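Local coordinates for protein BPH (Thiobacillus denitrificans, PDB 5OVS) that forms a tetradecameric double ring homologous to the proteasome and probably hydrolyses proteins inside its inner cavity, at residues 4-9 against 146-151; 44-49 against 69-74. All coordinates share one frame; numbering follows the deposited sequence.

Contact 1 and contact 2 each set a strand against a second element, and in both the strand turns alternate side chains out of its sheet to meet an apolar side chain. They use different sheets. Contact 1 joins strand 3-8 of the four-stranded sheet to helix 141-151, beside a helix of another subunit; contact 2 joins strand 44-48 of the five-stranded sheet to the loop before helix 74-91. The centre of contact 1 lies about 14 Å, and that of contact 2 about 8 Å, from the centre of the chain. The touching residues are buried in both. Contact 1 rests on a thioether among aliphatic groups, whereas contact 2 brings a serine hydroxyl beside a leucine. Their centres lie about 19 Å apart.

Contact 1: 4-9 against 146-151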
ATOM      1  N   THR K   4     -25.824 -30.246 -10.020  1.00 26.18           N
ATOM      2  CA  THR K   4     -26.504 -30.924  -8.939  1.00 26.43           C
ATOM      3  C   THR K   4     -26.350 -32.441  -9.050  1.00 27.61           C
ATOM      4  O   THR K   4     -26.112 -33.012 -10.135  1.00 27.43           O
ATOM      5  CB  THR K   4     -27.999 -30.573  -8.895  1.00 26.02           C
ATOM      6  OG1 THR K   4     -28.608 -30.949 -10.132  1.00 26.09           O
ATOM      7  CG2 THR K   4     -28.209 -29.056  -8.661  1.00 25.80           C
ATOM      8  N   ILE K   5     -26.486 -33.092  -7.907  1.00 27.71           N
ATOM      9  CA  ILE K   5     -26.372 -34.520  -7.863  1.00 28.25           C
ATOM     10  C   ILE K   5     -27.327 -35.051  -6.797  1.00 29.33           C
ATOM     11  O   ILE K   5     -27.456 -34.471  -5.725  1.00 29.61           O
ATOM     12  CB  ILE K   5     -24.913 -34.934  -7.617  1.00 27.68           C
ATOM     13  CG1 ILE K   5     -24.708 -36.384  -8.051  1.00 27.65           C
ATOM     14  CG2 ILE K   5     -24.512 -34.670  -6.173  1.00 27.11           C
ATOM     15  CD1 ILE K   5     -23.265 -36.746  -8.252  1.00 27.87           C
ATOM     16  N   VAL K   6     -28.026 -36.128  -7.133  1.00 30.64           N
ATOM     17  CA  VAL K   6     -29.117 -36.633  -6.314  1.00 31.18           C
ATOM     18  C   VAL K   6     -29.164 -38.161  -6.347  1.00 32.69           C
ATOM     19  O   VAL K   6     -28.944 -38.809  -7.384  1.00 32.75           O
ATOM     20  CB  VAL K   6     -30.470 -36.076  -6.769  1.00 30.85           C
ATOM     21  CG1 VAL K   6     -31.583 -36.599  -5.874  1.00 31.25           C
ATOM     22  CG2 VAL K   6     -30.451 -34.550  -6.775  1.00 30.62           C
ATOM     23  N   ARG K   7     -29.483 -38.701  -5.181  1.00 34.00           N
ATOM     24  CA  ARG K   7     -29.570 -40.107  -4.927  1.00 35.79           C
ATOM     25  C   ARG K   7     -30.938 -40.329  -4.281  1.00 36.40           C
ATOM     26  O   ARG K   7     -31.192 -39.834  -3.190  1.00 37.79           O
ATOM     27  CB  ARG K   7     -28.444 -40.425  -3.949  1.00 37.08           C
ATOM     28  CG  ARG K   7     -28.215 -41.887  -3.658  1.00 39.14           C
ATOM     29  CD  ARG K   7     -27.594 -42.070  -2.283  1.00 39.37           C
ATOM     30  NE  ARG K   7     -27.813 -43.443  -1.847  1.00 40.56           N
ATOM     31  CZ  ARG K   7     -26.882 -44.386  -1.765  1.00 40.97           C
ATOM     32  NH1 ARG K   7     -25.613 -44.127  -2.060  1.00 40.16           N
ATOM     33  NH2 ARG K   7     -27.228 -45.601  -1.364  1.00 42.28           N
ATOM     34  N   LYS K   8     -31.845 -41.030  -4.947  1.00 36.59           N
ATOM     35  CA  LYS K   8     -33.170 -41.236  -4.364  1.00 36.81           C
ATOM     36  C   LYS K   8     -33.874 -42.415  -4.986  1.00 37.32           C
ATOM     37  O   LYS K   8     -33.888 -42.549  -6.202  1.00 36.50           O
ATOM     38  CB  LYS K   8     -34.039 -39.990  -4.541  1.00 36.59           C
ATOM     39  CG  LYS K   8     -35.471 -40.180  -4.077  1.00 37.26           C
ATOM     40  CD  LYS K   8     -36.321 -38.938  -4.273  1.00 37.87           C
ATOM     41  CE  LYS K   8     -37.768 -39.226  -3.898  1.00 39.02           C
ATOM     42  NZ  LYS K   8     -38.636 -38.016  -3.906  1.00 40.21           N
ATOM     43  N   ASP K   9     -34.469 -43.250  -4.131  1.00 37.94           N
ATOM     44  CA  ASP K   9     -35.245 -44.427  -4.548  1.00 39.57           C
ATOM     45  C   ASP K   9     -34.511 -45.393  -5.495  1.00 39.26           C
ATOM     46  O   ASP K   9     -35.074 -45.817  -6.505  1.00 39.25           O
ATOM     47  CB  ASP K   9     -36.575 -43.992  -5.185  1.00 40.25           C
ATOM     48  CG  ASP K   9     -37.491 -43.279  -4.213  1.00 40.45           C
ATOM     49  OD1 ASP K   9     -37.449 -43.564  -3.003  1.00 40.77           O
ATOM     50  OD2 ASP K   9     -38.282 -42.442  -4.675  1.00 41.79           O
ATOM     51  N   GLY K 146     -31.408 -25.142  -1.471  1.00 26.54           N
ATOM     52  CA  GLY K 146     -32.703 -24.766  -0.927  1.00 26.87           C
ATOM     53  C   GLY K 146     -33.854 -25.394  -1.684  1.00 28.03           C
ATOM     54  O   GLY K 146     -34.802 -25.917  -1.088  1.00 28.54           O
ATOM     55  N   ALA K 147     -33.766 -25.363  -3.008  1.00 28.93           N
ATOM     56  CA  ALA K 147     -34.799 -25.961  -3.838  1.00 29.57           C
ATOM     57  C   ALA K 147     -34.869 -27.488  -3.635  1.00 29.95           C
ATOM     58  O   ALA K 147     -35.956 -28.047  -3.442  1.00 30.58           O
ATOM     59  CB  ALA K 147     -34.574 -25.610  -5.299  1.00 29.28           C
ATOM     60  N   MET K 148     -33.725 -28.160  -3.653  1.00 29.32           N
ATOM     61  CA  MET K 148     -33.732 -29.618  -3.450  1.00 29.80           C
ATOM     62  C   MET K 148     -34.102 -29.999  -2.019  1.00 30.34           C
ATOM     63  O   MET K 148     -34.726 -31.030  -1.791  1.00 31.05           O
ATOM     64  CB  MET K 148     -32.399 -30.235  -3.855  1.00 28.79           C
ATOM     65  CG  MET K 148     -32.172 -30.081  -5.342  1.00 28.69           C
ATOM     66  SD  MET K 148     -30.697 -30.832  -6.003  1.00 27.92           S
ATOM     67  CE  MET K 148     -29.427 -29.924  -5.118  1.00 27.61           C
ATOM     68  N   TYR K 149     -33.752 -29.152  -1.062  1.00 31.08           N
ATOM     69  CA  TYR K 149     -34.187 -29.361   0.307  1.00 31.66           C
ATOM     70  C   TYR K 149     -35.707 -29.440   0.365  1.00 31.75           C
ATOM     71  O   TYR K 149     -36.253 -30.290   1.058  1.00 31.63           O
ATOM     72  CB  TYR K 149     -33.665 -28.253   1.232  1.00 32.07           C
ATOM     73  CG  TYR K 149     -34.262 -28.286   2.627  1.00 32.42           C
ATOM     74  CD1 TYR K 149     -33.790 -29.167   3.587  1.00 32.43           C
ATOM     75  CD2 TYR K 149     -35.318 -27.448   2.969  1.00 33.14           C
ATOM     76  CE1 TYR K 149     -34.342 -29.208   4.853  1.00 32.96           C
ATOM     77  CE2 TYR K 149     -35.877 -27.485   4.230  1.00 33.45           C
ATOM     78  CZ  TYR K 149     -35.384 -28.355   5.164  1.00 33.37           C
ATOM     79  OH  TYR K 149     -35.946 -28.378   6.410  1.00 34.33           O
ATOM     80  N   ALA K 150     -36.375 -28.563  -0.378  1.00 31.72           N
ATOM     81  CA  ALA K 150     -37.832 -28.497  -0.397  1.00 32.18           C
ATOM     82  C   ALA K 150     -38.499 -29.638  -1.152  1.00 33.15           C
ATOM     83  O   ALA K 150     -39.605 -30.026  -0.813  1.00 34.58           O
ATOM     84  CB  ALA K 150     -38.275 -27.182  -1.003  1.00 31.98           C
ATOM     85  N   ALA K 151     -37.842 -30.162  -2.179  1.00 33.28           N
ATOM     86  CA  ALA K 151     -38.460 -31.118  -3.095  1.00 33.76           C
ATOM     87  C   ALA K 151     -37.969 -32.559  -2.949  1.00 33.84           C
ATOM     88  O   ALA K 151     -38.495 -33.462  -3.597  1.00 33.71           O
ATOM     89  CB  ALA K 151     -38.217 -30.655  -4.524  1.00 34.04           C
TER
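Met148 reaches from helix 141-151 to Thr4 and Val6 on strand 3-8, and its chain can be followed outward from the helix. CB and CG cross the gap between the two backbones, whose CA atoms are still 8.9 Å apart at Val6 and Met148. At the sulfur the partners begin: Met148 SD lies 3.8 Å from Val6 CG2 and 4.0 Å from Thr4 CB, touching two residues two places apart on one face of the strand. The chain then bends (chi3 -62°), which brings the terminal methyl to Thr4, with CE 3.8 Å from CG2. In Val6, chi1 (-179°) turns CG1 anti to the backbone N and leaves CG2 beside that N, facing the sulfur. The hydroxyl of Thr4 is bonded to the carbonyl oxygen of Ala163, while CB and CG2 face the methionine. Phe134 and Ala136 of the adjoining strand 134-137 also touch Met148, and Ala163 and Val167 of helix 159-173 continue the packing along the strand. On the helix, Ala147 packs on Gly146 of a neighbouring subunit. This is helix-on-sheet packing of the proteasome-like alpha-beta-beta-alpha sandwich, where one helical layer covers the sheet of the N-terminal strand.

Contact 2: 44-49 against 69-74; sequences SYVAIT and PQLDSV
Strand 44-48 and the irregular segment 69-74 draw nearest at Ser44 and Leu71, whose CA atoms are 7.0 Å apart. Side chains bridge that gap. Leu71 points at the strand and meets Ser44 through two atoms: its CB lies 3.9 Å from Ser44 OG, and its CD1 is 4.2 Å from Ser44 CB. Val46, the second residue on the same face of the strand, brings CG2 to the same CD1 more loosely, at 4.4 Å. In Leu71, chi1 (-59°) sets CG beside the backbone N and an extended chi2 (168°) lays CD1 between Ser44 and Val46. ND2 of Asn115 gives weak hydrogen bonds to the buried Ser44 OG and to the carbonyl oxygen of Leu71; one asparagine thus links both sides of the contact. Ile113 on the adjoining strand 111-115, together with Ile77 and Val80 of helix 74-91, adds to the apolar surroundings of Leu71. Just beyond, Asp72 forms salt bridges to Arg76 and Arg117, and Ser73 takes the N-cap position with its OG bonded to Arg76 N. A buried leucine two residues before the serine N-cap of helix 74-91 thus joins a helical layer to the five-stranded sheet of this proteasome-like fold.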
ATOM      1  N   SER K  44     -18.833 -43.162 -15.030  1.00 38.03           N
ATOM      2  CA  SER K  44     -19.155 -41.985 -14.226  1.00 36.72           C
ATOM      3  C   SER K  44     -19.505 -40.799 -15.116  1.00 36.29           C
ATOM      4  O   SER K  44     -19.034 -40.698 -16.246  1.00 36.21           O
ATOM      5  CB  SER K  44     -17.982 -41.601 -13.319  1.00 35.91           C
ATOM      6  OG  SER K  44     -17.758 -42.578 -12.323  1.00 35.77           O
ATOM      7  N   TYR K  45     -20.339 -39.905 -14.599  1.00 36.50           N
ATOM      8  CA  TYR K  45     -20.560 -38.608 -15.219  1.00 36.60           C
ATOM      9  C   TYR K  45     -19.958 -37.586 -14.298  1.00 35.27           C
ATOM     10  O   TYR K  45     -20.205 -37.622 -13.097  1.00 35.59           O
ATOM     11  CB  TYR K  45     -22.036 -38.306 -15.378  1.00 38.14           C
ATOM     12  CG  TYR K  45     -22.735 -39.186 -16.376  1.00 40.32           C
ATOM     13  CD1 TYR K  45     -22.562 -39.005 -17.742  1.00 42.06           C
ATOM     14  CD2 TYR K  45     -23.582 -40.191 -15.955  1.00 42.23           C
ATOM     15  CE1 TYR K  45     -23.215 -39.815 -18.660  1.00 43.79           C
ATOM     16  CE2 TYR K  45     -24.239 -41.005 -16.862  1.00 44.22           C
ATOM     17  CZ  TYR K  45     -24.051 -40.815 -18.208  1.00 45.04           C
ATOM     18  OH  TYR K  45     -24.709 -41.632 -19.095  1.00 49.49           O
ATOM     19  N   VAL K  46     -19.167 -36.682 -14.861  1.00 33.62           N
ATOM     20  CA  VAL K  46     -18.511 -35.649 -14.091  1.00 32.44           C
ATOM     21  C   VAL K  46     -19.055 -34.286 -14.522  1.00 31.61           C
ATOM     22  O   VAL K  46     -19.003 -33.935 -15.697  1.00 31.50           O
ATOM     23  CB  VAL K  46     -16.979 -35.712 -14.259  1.00 32.38           C
ATOM     24  CG1 VAL K  46     -16.288 -34.708 -13.341  1.00 31.95           C
ATOM     25  CG2 VAL K  46     -16.484 -37.119 -13.972  1.00 32.82           C
ATOM     26  N   ALA K  47     -19.591 -33.551 -13.554  1.00 30.58           N
ATOM     27  CA  ALA K  47     -20.171 -32.235 -13.774  1.00 30.85           C
ATOM     28  C   ALA K  47     -19.209 -31.211 -13.204  1.00 30.24           C
ATOM     29  O   ALA K  47     -18.798 -31.327 -12.054  1.00 29.36           O
ATOM     30  CB  ALA K  47     -21.526 -32.133 -13.096  1.00 30.78           C
ATOM     31  N   ILE K  48     -18.850 -30.219 -14.015  1.00 30.64           N
ATOM     32  CA  ILE K  48     -17.680 -29.390 -13.744  1.00 31.03           C
ATOM     33  C   ILE K  48     -18.052 -27.916 -13.623  1.00 31.02           C
ATOM     34  O   ILE K  48     -18.754 -27.404 -14.467  1.00 31.48           O
ATOM     35  CB  ILE K  48     -16.634 -29.574 -14.850  1.00 31.53           C
ATOM     36  CG1 ILE K  48     -16.285 -31.068 -14.995  1.00 32.66           C
ATOM     37  CG2 ILE K  48     -15.393 -28.759 -14.534  1.00 31.93           C
ATOM     38  CD1 ILE K  48     -15.570 -31.451 -16.281  1.00 33.52           C
ATOM     39  N   THR K  49     -17.599 -27.255 -12.555  1.00 32.02           N
ATOM     40  CA  THR K  49     -17.823 -25.814 -12.349  1.00 32.79           C
ATOM     41  C   THR K  49     -16.488 -25.079 -12.476  1.00 34.02           C
ATOM     42  O   THR K  49     -15.430 -25.705 -12.430  1.00 35.83           O
ATOM     43  CB  THR K  49     -18.410 -25.521 -10.959  1.00 33.21           C
ATOM     44  OG1 THR K  49     -17.399 -25.682  -9.956  1.00 33.96           O
ATOM     45  CG2 THR K  49     -19.552 -26.455 -10.647  1.00 33.01           C
ATOM     46  N   PRO K  69     -10.141 -43.895 -15.025  1.00 49.36           N
ATOM     47  CA  PRO K  69     -10.019 -44.005 -13.576  1.00 48.08           C
ATOM     48  C   PRO K  69     -11.289 -44.569 -12.922  1.00 47.03           C
ATOM     49  O   PRO K  69     -12.400 -44.249 -13.331  1.00 46.85           O
ATOM     50  CB  PRO K  69      -9.810 -42.556 -13.142  1.00 47.57           C
ATOM     51  CG  PRO K  69     -10.555 -41.766 -14.156  1.00 47.36           C
ATOM     52  CD  PRO K  69     -10.345 -42.499 -15.451  1.00 48.26           C
ATOM     53  N   GLN K  70     -11.117 -45.414 -11.919  1.00 47.22           N
ATOM     54  CA  GLN K  70     -12.246 -45.879 -11.138  1.00 48.10           C
ATOM     55  C   GLN K  70     -12.529 -44.774 -10.151  1.00 44.20           C
ATOM     56  O   GLN K  70     -11.662 -44.424  -9.352  1.00 43.76           O
ATOM     57  CB  GLN K  70     -11.906 -47.164 -10.401  1.00 51.51           C
ATOM     58  CG  GLN K  70     -11.743 -48.353 -11.327  1.00 56.26           C
ATOM     59  CD  GLN K  70     -11.440 -49.651 -10.589  1.00 60.37           C
ATOM     60  OE1 GLN K  70     -11.304 -50.712 -11.202  1.00 61.13           O
ATOM     61  NE2 GLN K  70     -11.339 -49.573  -9.269  1.00 61.23           N
ATOM     62  N   LEU K  71     -13.729 -44.210 -10.234  1.00 41.13           N
ATOM     63  CA  LEU K  71     -14.123 -43.041  -9.431  1.00 37.74           C
ATOM     64  C   LEU K  71     -15.310 -43.434  -8.558  1.00 36.40           C
ATOM     65  O   LEU K  71     -16.339 -42.778  -8.586  1.00 35.50           O
ATOM     66  CB  LEU K  71     -14.518 -41.880 -10.357  1.00 36.19           C
ATOM     67  CG  LEU K  71     -13.462 -41.369 -11.336  1.00 35.79           C
ATOM     68  CD1 LEU K  71     -14.058 -40.436 -12.381  1.00 34.79           C
ATOM     69  CD2 LEU K  71     -12.328 -40.692 -10.593  1.00 35.68           C
ATOM     70  N   ASP K  72     -15.175 -44.528  -7.807  1.00 35.60           N
ATOM     71  CA  ASP K  72     -16.301 -45.094  -7.058  1.00 34.49           C
ATOM     72  C   ASP K  72     -16.033 -45.295  -5.573  1.00 34.33           C
ATOM     73  O   ASP K  72     -16.779 -46.002  -4.895  1.00 34.01           O
ATOM     74  CB  ASP K  72     -16.768 -46.402  -7.701  1.00 35.05           C
ATOM     75  CG  ASP K  72     -15.642 -47.421  -7.900  1.00 35.33           C
ATOM     76  OD1 ASP K  72     -14.540 -47.305  -7.320  1.00 34.19           O
ATOM     77  OD2 ASP K  72     -15.887 -48.363  -8.666  1.00 36.44           O
ATOM     78  N   SER K  73     -14.978 -44.668  -5.064  1.00 34.43           N
ATOM     79  CA  SER K  73     -14.812 -44.488  -3.621  1.00 34.35           C
ATOM     80  C   SER K  73     -14.116 -43.159  -3.332  1.00 34.07           C
ATOM     81  O   SER K  73     -13.454 -42.595  -4.207  1.00 33.87           O
ATOM     82  CB  SER K  73     -13.982 -45.616  -3.046  1.00 34.42           C
ATOM     83  OG  SER K  73     -12.608 -45.341  -3.237  1.00 34.68           O
ATOM     84  N   VAL K  74     -14.261 -42.672  -2.102  1.00 34.49           N
ATOM     85  CA  VAL K  74     -13.620 -41.434  -1.661  1.00 34.29           C
ATOM     86  C   VAL K  74     -12.091 -41.507  -1.824  1.00 34.81           C
ATOM     87  O   VAL K  74     -11.479 -40.603  -2.411  1.00 34.92           O
ATOM     88  CB  VAL K  74     -14.009 -41.112  -0.195  1.00 34.91           C
ATOM     89  CG1 VAL K  74     -13.102 -40.058   0.421  1.00 34.88           C
ATOM     90  CG2 VAL K  74     -15.453 -40.650  -0.125  1.00 34.84           C
TER